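Local coordinates for protein rhamnonate dehydratase (Gibberella zeae PH-1, PDB 3FXG) that probably dehydrates L-rhamnonate as a magnesium-dependent lyase of the enolase superfamily, at residues 128-131 and 132-136. Sequence-based numbering, arbitrary orientation.
Sequences LPIA and VISVI
Val132 closes the first turn of helix 128-148 by giving its N-H to Leu128 O, at 3.0 Å from Val132 N. A chi1 of 177° sends its CG1 away from the backbone N and leaves CG2 next to that nitrogen, where the methyl rests 3.3 Å from the same Leu128 O. The N-H makes the bond, and the methyl merely packs against the oxygen in van der Waals contact. Ala131 takes part mainly through its backbone: its carbonyl receives Val135 N, 3.2 Å from Ala131 O, and the CG2 methyl of Val135 repeats the pattern seen in Val132, lying 3.4 Å from Ala131 O. Between these two bonds in the same helical series, Ile133 N bonds to Pro129 O. Ile130 illustrates how a serine can double a helical bond. Ser134 N and Ser134 OG both donate to Ile130 O, with OG the closer at 2.7 Å, and they arrive from opposite faces of the carbonyl plane. With chi1 at -60°, the hydroxyl is turned back along the helix toward this oxygen. Among the apolar side chains, Ile130 CD1 and Ile133 CD1 meet at 4.3 Å. The touching residues are all buried. Val132 and Ile133 lean on Phe97 of helix 86-101, Ile130 and Ile133 meet helix 109-119 through Tyr117 and Met116, and Val135 faces Phe67 and Val69 of strand 66-73, so that the helix start is wedged between two helices and the antiparallel sheet of the N-terminal domain.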
loop_
_atom_site.group_PDB
_atom_site.type_symbol
_atom_site.label_atom_id
_atom_site.label_comp_id
_atom_site.label_asym_id
_atom_site.label_seq_id
_atom_site.Cartn_x
_atom_site.Cartn_y
_atom_site.Cartn_z
ATOM N N LEU A 128 -16.188 -28.856 -12.257
ATOM C CA LEU A 128 -17.279 -29.660 -12.811
ATOM C C LEU A 128 -18.717 -29.204 -12.547
ATOM O O LEU A 128 -19.520 -29.112 -13.475
ATOM C CB LEU A 128 -17.114 -31.118 -12.362
ATOM C CG LEU A 128 -18.137 -32.125 -12.897
ATOM C CD1 LEU A 128 -18.139 -32.109 -14.416
ATOM C CD2 LEU A 128 -17.798 -33.512 -12.380
ATOM N N PRO A 129 -19.071 -28.926 -11.283
ATOM C CA PRO A 129 -20.445 -28.489 -11.005
ATOM C C PRO A 129 -20.831 -27.247 -11.804
ATOM O O PRO A 129 -21.968 -27.118 -12.271
ATOM C CB PRO A 129 -20.422 -28.215 -9.500
ATOM C CG PRO A 129 -19.371 -29.157 -9.001
ATOM C CD PRO A 129 -18.289 -29.017 -10.041
ATOM N N ILE A 130 -19.875 -26.338 -11.962
ATOM C CA ILE A 130 -20.110 -25.101 -12.693
ATOM C C ILE A 130 -20.228 -25.387 -14.188
ATOM O O ILE A 130 -20.959 -24.703 -14.902
ATOM C CB ILE A 130 -18.975 -24.082 -12.432
ATOM C CG1 ILE A 130 -18.771 -23.916 -10.921
ATOM C CG2 ILE A 130 -19.324 -22.736 -13.049
ATOM C CD1 ILE A 130 -20.043 -23.554 -10.161
ATOM N N ALA A 131 -19.506 -26.398 -14.659
ATOM C CA ALA A 131 -19.581 -26.776 -16.062
ATOM C C ALA A 131 -21.009 -27.271 -16.344
ATOM O O ALA A 131 -21.572 -27.009 -17.408
ATOM C CB ALA A 131 -18.562 -27.880 -16.367
ATOM N N VAL A 132 -21.593 -27.980 -15.380
ATOM C CA VAL A 132 -22.954 -28.497 -15.535
ATOM C C VAL A 132 -23.930 -27.330 -15.655
ATOM O O VAL A 132 -24.774 -27.291 -16.555
ATOM C CB VAL A 132 -23.366 -29.367 -14.325
ATOM C CG1 VAL A 132 -24.813 -29.820 -14.475
ATOM C CG2 VAL A 132 -22.438 -30.575 -14.217
ATOM N N ILE A 133 -23.804 -26.375 -14.742
ATOM C CA ILE A 133 -24.668 -25.209 -14.756
ATOM C C ILE A 133 -24.513 -24.454 -16.074
ATOM O O ILE A 133 -25.491 -23.961 -16.630
ATOM C CB ILE A 133 -24.336 -24.261 -13.582
ATOM C CG1 ILE A 133 -24.642 -24.963 -12.253
ATOM C CG2 ILE A 133 -25.142 -22.969 -13.707
ATOM C CD1 ILE A 133 -24.245 -24.162 -11.024
ATOM N N SER A 134 -23.283 -24.381 -16.579
ATOM C CA SER A 134 -23.014 -23.671 -17.828
ATOM C C SER A 134 -23.796 -24.238 -19.008
ATOM O O SER A 134 -24.386 -23.492 -19.790
ATOM C CB SER A 134 -21.519 -23.717 -18.159
ATOM O OG SER A 134 -20.740 -23.122 -17.136
ATOM N N VAL A 135 -23.790 -25.560 -19.141
ATOM C CA VAL A 135 -24.492 -26.205 -20.243
ATOM C C VAL A 135 -26.004 -26.026 -20.126
ATOM O O VAL A 135 -26.697 -25.856 -21.131
ATOM C CB VAL A 135 -24.137 -27.704 -20.314
ATOM C CG1 VAL A 135 -24.905 -28.370 -21.444
ATOM C CG2 VAL A 135 -22.637 -27.864 -20.541
ATOM N N ILE A 136 -26.518 -26.062 -18.903
ATOM C CA ILE A 136 -27.950 -25.880 -18.694
ATOM C C ILE A 136 -28.339 -24.460 -19.100
ATOM O O ILE A 136 -29.357 -24.247 -19.762
ATOM C CB ILE A 136 -28.335 -26.116 -17.215
ATOM C CG1 ILE A 136 -28.182 -27.601 -16.874
ATOM C CG2 ILE A 136 -29.762 -25.640 -16.960
ATOM C CD1 ILE A 136 -28.368 -27.923 -15.393
#